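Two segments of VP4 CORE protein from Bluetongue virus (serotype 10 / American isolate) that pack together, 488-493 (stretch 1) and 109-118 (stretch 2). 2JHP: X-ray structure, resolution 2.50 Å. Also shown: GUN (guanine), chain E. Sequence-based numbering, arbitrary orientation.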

ATOM      1  N   ASP A 488       0.291  13.871 -14.024  1.00  5.69           N
ATOM      2  CA  ASP A 488       1.747  13.918 -13.885  1.00 -3.80           C
ATOM      3  C   ASP A 488       2.360  12.778 -13.024  1.00 10.96           C
ATOM      4  O   ASP A 488       3.588  12.651 -12.902  1.00 11.81           O
ATOM      5  CB  ASP A 488       2.123  15.289 -13.329  1.00-17.72           C
ATOM      6  CG  ASP A 488       3.556  15.640 -13.573  1.00-11.74           C
ATOM      7  OD1 ASP A 488       4.024  15.527 -14.714  1.00 11.73           O
ATOM      8  OD2 ASP A 488       4.216  16.032 -12.608  1.00 12.01           O
ATOM      9  N   LEU A 489       1.491  11.951 -12.446  1.00 13.11           N
ATOM     10  CA  LEU A 489       1.887  10.790 -11.650  1.00  9.39           C
ATOM     11  C   LEU A 489       3.062  10.012 -12.249  1.00 11.28           C
ATOM     12  O   LEU A 489       2.998   9.539 -13.391  1.00 10.14           O
ATOM     13  CB  LEU A 489       0.705   9.830 -11.482  1.00 15.15           C
ATOM     14  CG  LEU A 489       0.956   8.603 -10.600  1.00 25.70           C
ATOM     15  CD1 LEU A 489       1.141   9.009  -9.136  1.00 19.49           C
ATOM     16  CD2 LEU A 489      -0.179   7.596 -10.729  1.00  5.62           C
ATOM     17  N   THR A 490       4.131   9.894 -11.470  1.00 14.29           N
ATOM     18  CA  THR A 490       5.254   9.069 -11.845  1.00 14.82           C
ATOM     19  C   THR A 490       4.962   7.651 -11.386  1.00 16.08           C
ATOM     20  O   THR A 490       4.809   7.385 -10.181  1.00 30.08           O
ATOM     21  CB  THR A 490       6.561   9.605 -11.242  1.00 17.10           C
ATOM     22  OG1 THR A 490       6.881  10.835 -11.892  1.00  0.81           O
ATOM     23  CG2 THR A 490       7.721   8.615 -11.432  1.00  7.19           C
ATOM     24  N   TYR A 491       4.861   6.751 -12.356  1.00 26.51           N
ATOM     25  CA  TYR A 491       4.661   5.347 -12.074  1.00  8.20           C
ATOM     26  C   TYR A 491       5.095   4.511 -13.275  1.00  9.74           C
ATOM     27  O   TYR A 491       5.382   5.033 -14.347  1.00 19.20           O
ATOM     28  CB  TYR A 491       3.211   5.062 -11.682  1.00-10.46           C
ATOM     29  CG  TYR A 491       2.268   5.071 -12.843  1.00  9.69           C
ATOM     30  CD1 TYR A 491       1.705   3.889 -13.306  1.00 15.63           C
ATOM     31  CD2 TYR A 491       1.951   6.254 -13.499  1.00-10.15           C
ATOM     32  CE1 TYR A 491       0.836   3.886 -14.382  1.00  4.26           C
ATOM     33  CE2 TYR A 491       1.099   6.261 -14.573  1.00  4.43           C
ATOM     34  CZ  TYR A 491       0.532   5.078 -15.012  1.00 12.14           C
ATOM     35  OH  TYR A 491      -0.332   5.085 -16.088  1.00 12.90           O
ATOM     36  N   ASP A 492       5.126   3.205 -13.071  1.00 19.46           N
ATOM     37  CA  ASP A 492       5.668   2.291 -14.037  1.00 14.31           C
ATOM     38  C   ASP A 492       4.526   1.433 -14.588  1.00  8.86           C
ATOM     39  O   ASP A 492       3.994   0.558 -13.902  1.00 16.66           O
ATOM     40  CB  ASP A 492       6.791   1.480 -13.361  1.00 15.30           C
ATOM     41  CG  ASP A 492       7.280   0.315 -14.186  1.00 33.81           C
ATOM     42  OD1 ASP A 492       6.864   0.125 -15.354  1.00 14.51           O
ATOM     43  OD2 ASP A 492       8.103  -0.441 -13.633  1.00 20.58           O
ATOM     44  N   PRO A 493       4.111   1.729 -15.830  1.00 12.53           N
ATOM     45  CA  PRO A 493       2.988   1.016 -16.452  1.00 12.09           C
ATOM     46  C   PRO A 493       3.135  -0.516 -16.517  1.00 15.07           C
ATOM     47  O   PRO A 493       2.146  -1.233 -16.313  1.00 23.26           O
ATOM     48  CB  PRO A 493       2.902   1.662 -17.840  1.00 17.83           C
ATOM     49  CG  PRO A 493       3.457   3.067 -17.608  1.00  0.47           C
ATOM     50  CD  PRO A 493       4.622   2.804 -16.702  1.00 13.64           C
TER
HETATM   51  N9  GUN E1648       3.171   0.183  -1.831  1.00127.74           N
HETATM   52  C8  GUN E1648       3.339  -0.575  -0.748  1.00 89.91           C
HETATM   53  N7  GUN E1648       3.417  -1.856  -1.117  1.00109.04           N
HETATM   54  C5  GUN E1648       3.303  -1.920  -2.443  1.00119.52           C
HETATM   55  C6  GUN E1648       3.313  -2.971  -3.362  1.00 82.38           C
HETATM   56  O6  GUN E1648       3.451  -4.134  -2.985  1.00107.82           O
HETATM   57  N1  GUN E1648       3.165  -2.690  -4.726  1.00 61.64           N
HETATM   58  C2  GUN E1648       3.007  -1.353  -5.122  1.00 22.19           C
HETATM   59  N2  GUN E1648       2.866  -1.051  -6.398  1.00 50.40           N
HETATM   60  N3  GUN E1648       3.001  -0.366  -4.208  1.00 50.39           N
HETATM   61  C4  GUN E1648       3.145  -0.615  -2.897  1.00119.15           C
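Stretch 2, residues 109-118: RRIRMRKGFG

The most unusual feature of this contact is a bare glycine set against a carbonyl. Gly-116 of stretch 2 faces stretch 1 with no side chain, and its CA lies 4.1 Å from the backbone O of Thr-490. A CB built in ideal geometry on Gly-116 would come 2.7 Å from that same O of Thr-490, a clash, so at this spacing the place suits glycine.

Stretch 2 is largely helical. Residues 109-112 belong to a helix that begins earlier in the chain, and a second helical segment includes 114-118 and continues onward; around Met-113 the backbone hydrogen bonds are weak, and the N of Met-113 makes weak bonds to the O of Arg-109 (3.0 Å) and the O of Arg-110 (3.2 Å). Farther along, a firmer bond joins the N of Gly-118 to the O of Arg-114 at 3.1 Å. Stretch 1, by contrast, is mostly extended, without regular helix or strand until Pro-493 enters a helix. No crossing angle is therefore defined, but the direction is clear from the pairings: Asp-492 meets Arg-110, Tyr-491 lies by Met-113, and Leu-489 reaches Gly-116, so the two chains run in broadly opposite senses. The nearest pair of CA atoms is that of Tyr-491 and Met-113, 5.2 Å apart.

At one end the contact is electrostatic. The CB of Asp-492 points toward stretch 2, and its OD2 accepts a hydrogen bond from NH1 of Arg-110 at 2.6 Å, as part of a salt bridge. The CB of Arg-110 points sideways, yet its long side chain brings the guanidinium within reach, and the carboxylate oxygen lies at the guanidinium edge, near its plane, where the N-H groups are directed. Asp-492 also occupies an N-cap position, its side chain capping a backbone N just beyond the stretch. A short, charged side chain with two acceptor oxygens is well suited to such a place.

Met-113 fills the middle. Its CA-to-CB bond points toward stretch 1, and the unbranched, flexible chain lies along several residues: its CG is 4.0 Å from CG2 of Thr-490, while its SD is 4.0 Å from the backbone C of Tyr-491 and 4.2 Å from CB of Asp-492. Thr-490 can offer a methyl here while its OG1 is hydrogen-bonded elsewhere in the structure.

Beyond the methionine, the CB of Tyr-491 sits 4.4 Å from the CB of Phe-117, an apolar contact between the roots of two aromatic side chains, both of which leave sideways. The OH of Tyr-491 finds its hydrogen bond elsewhere in the structure. The CA-to-CB bond of Leu-489 points toward stretch 2, and its CD1 lies 4.1 Å from the O of Gly-116, so that the branched apolar end of leucine covers part of the helix backbone there.

The same helix also meets guanine. N2 of GUN donates a weak hydrogen bond to the O of Arg-114 at 2.9 Å and lies at the ring edge of Phe-117, 3.1 Å from its CD2. The CA of Gly-118 is 3.4 Å from GUN N3, where an ideal CB would clash.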

ATOM      1  N   ARG A 109      15.513   3.253  -9.921  1.00  8.71           N
ATOM      2  CA  ARG A 109      14.412   4.220  -9.893  1.00 22.95           C
ATOM      3  C   ARG A 109      13.104   3.524 -10.223  1.00 -6.46           C
ATOM      4  O   ARG A 109      12.059   3.841  -9.676  1.00  9.32           O
ATOM      5  CB  ARG A 109      14.652   5.401 -10.833  1.00 13.98           C
ATOM      6  CG  ARG A 109      13.433   6.317 -10.962  1.00 26.33           C
ATOM      7  CD  ARG A 109      13.306   7.351  -9.848  1.00 23.67           C
ATOM      8  NE  ARG A 109      14.014   8.567 -10.243  1.00 64.98           N
ATOM      9  CZ  ARG A 109      15.269   8.864  -9.908  1.00 32.98           C
ATOM     10  NH1 ARG A 109      15.809   9.994 -10.342  1.00 88.01           N
ATOM     11  NH2 ARG A 109      15.985   8.044  -9.139  1.00154.99           N
ATOM     12  N   ARG A 110      13.174   2.523 -11.086  1.00 14.80           N
ATOM     13  CA  ARG A 110      12.000   1.718 -11.398  1.00 -3.70           C
ATOM     14  C   ARG A 110      11.409   1.001 -10.150  1.00  9.02           C
ATOM     15  O   ARG A 110      10.187   0.991  -9.952  1.00 16.30           O
ATOM     16  CB  ARG A 110      12.347   0.725 -12.491  1.00 26.00           C
ATOM     17  CG  ARG A 110      11.195   0.389 -13.328  1.00 10.73           C
ATOM     18  CD  ARG A 110      11.347   0.939 -14.705  1.00  9.66           C
ATOM     19  NE  ARG A 110      11.594  -0.096 -15.706  1.00 59.70           N
ATOM     20  CZ  ARG A 110      10.705  -0.966 -16.170  1.00-13.99           C
ATOM     21  NH1 ARG A 110       9.449  -1.021 -15.754  1.00 -7.21           N
ATOM     22  NH2 ARG A 110      11.095  -1.795 -17.082  1.00 10.30           N
ATOM     23  N   ILE A 111      12.274   0.420  -9.316  1.00 11.56           N
ATOM     24  CA  ILE A 111      11.835  -0.205  -8.062  1.00 22.04           C
ATOM     25  C   ILE A 111      11.211   0.820  -7.116  1.00 18.98           C
ATOM     26  O   ILE A 111      10.220   0.526  -6.440  1.00 24.29           O
ATOM     27  CB  ILE A 111      12.981  -0.963  -7.333  1.00-10.91           C
ATOM     28  CG1 ILE A 111      13.366  -2.229  -8.110  1.00 23.64           C
ATOM     29  CG2 ILE A 111      12.558  -1.312  -5.894  1.00-10.80           C
ATOM     30  CD1 ILE A 111      14.541  -2.994  -7.515  1.00 38.05           C
ATOM     31  N   ARG A 112      11.778   2.024  -7.082  1.00 21.78           N
ATOM     32  CA  ARG A 112      11.216   3.113  -6.274  1.00 17.50           C
ATOM     33  C   ARG A 112       9.830   3.587  -6.735  1.00 12.85           C
ATOM     34  O   ARG A 112       9.042   4.056  -5.923  1.00 38.04           O
ATOM     35  CB  ARG A 112      12.182   4.295  -6.202  1.00 13.35           C
ATOM     36  CG  ARG A 112      13.486   4.002  -5.450  1.00 38.88           C
ATOM     37  CD  ARG A 112      13.310   4.074  -3.928  1.00  0.80           C
ATOM     38  NE  ARG A 112      14.463   3.535  -3.207  1.00 70.37           N
ATOM     39  CZ  ARG A 112      15.581   4.213  -2.946  1.00 25.31           C
ATOM     40  NH1 ARG A 112      15.718   5.473  -3.348  1.00 27.22           N
ATOM     41  NH2 ARG A 112      16.573   3.627  -2.282  1.00 21.24           N
ATOM     42  N   MET A 113       9.530   3.440  -8.025  1.00 17.03           N
ATOM     43  CA  MET A 113       8.252   3.895  -8.596  1.00 13.48           C
ATOM     44  C   MET A 113       7.054   3.051  -8.194  1.00 15.17           C
ATOM     45  O   MET A 113       5.912   3.473  -8.384  1.00 28.55           O
ATOM     46  CB  MET A 113       8.304   3.908 -10.121  1.00 19.02           C
ATOM     47  CG  MET A 113       9.187   4.949 -10.731  1.00  6.68           C
ATOM     48  SD  MET A 113       9.032   4.900 -12.516  1.00 22.10           S
ATOM     49  CE  MET A 113      10.690   5.362 -12.910  1.00  8.65           C
ATOM     50  N   ARG A 114       7.309   1.849  -7.684  1.00  8.46           N
ATOM     51  CA  ARG A 114       6.235   0.966  -7.226  1.00 10.80           C
ATOM     52  C   ARG A 114       5.392   1.651  -6.179  1.00 23.60           C
ATOM     53  O   ARG A 114       4.176   1.487  -6.171  1.00 23.77           O
ATOM     54  CB  ARG A 114       6.778  -0.338  -6.646  1.00 11.55           C
ATOM     55  CG  ARG A 114       7.445  -1.250  -7.649  1.00 14.06           C
ATOM     56  CD  ARG A 114       8.020  -2.437  -6.948  1.00 21.49           C
ATOM     57  NE  ARG A 114       8.814  -3.243  -7.864  1.00 27.54           N
ATOM     58  CZ  ARG A 114       9.348  -4.419  -7.563  1.00 34.56           C
ATOM     59  NH1 ARG A 114       9.174  -4.950  -6.361  1.00 38.50           N
ATOM     60  NH2 ARG A 114      10.059  -5.065  -8.475  1.00 31.55           N
ATOM     61  N   LYS A 115       6.036   2.425  -5.309  1.00 20.52           N
ATOM     62  CA  LYS A 115       5.346   3.107  -4.231  1.00 27.73           C
ATOM     63  C   LYS A 115       4.313   4.068  -4.807  1.00 17.78           C
ATOM     64  O   LYS A 115       3.201   4.164  -4.300  1.00 32.84           O
ATOM     65  CB  LYS A 115       6.334   3.862  -3.348  1.00 18.72           C
ATOM     66  CG  LYS A 115       5.961   3.886  -1.875  1.00 34.55           C
ATOM     67  CD  LYS A 115       6.687   5.008  -1.122  1.00  4.96           C
ATOM     68  CE  LYS A 115       5.756   6.177  -0.888  1.00 17.11           C
ATOM     69  NZ  LYS A 115       6.448   7.410  -0.471  1.00 12.38           N
ATOM     70  N   GLY A 116       4.685   4.749  -5.884  1.00 15.73           N
ATOM     71  CA  GLY A 116       3.810   5.706  -6.547  1.00 15.84           C
ATOM     72  C   GLY A 116       2.538   5.047  -7.036  1.00 16.60           C
ATOM     73  O   GLY A 116       1.440   5.594  -6.878  1.00 23.36           O
ATOM     74  N   PHE A 117       2.684   3.861  -7.618  1.00 35.39           N
ATOM     75  CA  PHE A 117       1.540   3.121  -8.105  1.00 18.62           C
ATOM     76  C   PHE A 117       0.582   2.756  -6.960  1.00 25.73           C
ATOM     77  O   PHE A 117      -0.599   3.112  -6.989  1.00 19.05           O
ATOM     78  CB  PHE A 117       1.982   1.891  -8.894  1.00 27.31           C
ATOM     79  CG  PHE A 117       0.882   0.952  -9.194  1.00-10.36           C
ATOM     80  CD1 PHE A 117      -0.117   1.297 -10.056  1.00 29.39           C
ATOM     81  CD2 PHE A 117       0.848  -0.278  -8.611  1.00 16.78           C
ATOM     82  CE1 PHE A 117      -1.146   0.424 -10.338  1.00 18.44           C
ATOM     83  CE2 PHE A 117      -0.165  -1.177  -8.879  1.00 10.79           C
ATOM     84  CZ  PHE A 117      -1.175  -0.823  -9.756  1.00 11.25           C
ATOM     85  N   GLY A 118       1.102   2.063  -5.952  1.00 14.28           N
ATOM     86  CA  GLY A 118       0.311   1.712  -4.777  1.00 14.04           C
ATOM     87  C   GLY A 118      -0.321   2.888  -4.050  1.00 16.32           C
ATOM     88  O   GLY A 118      -1.427   2.764  -3.543  1.00 27.00           O
TER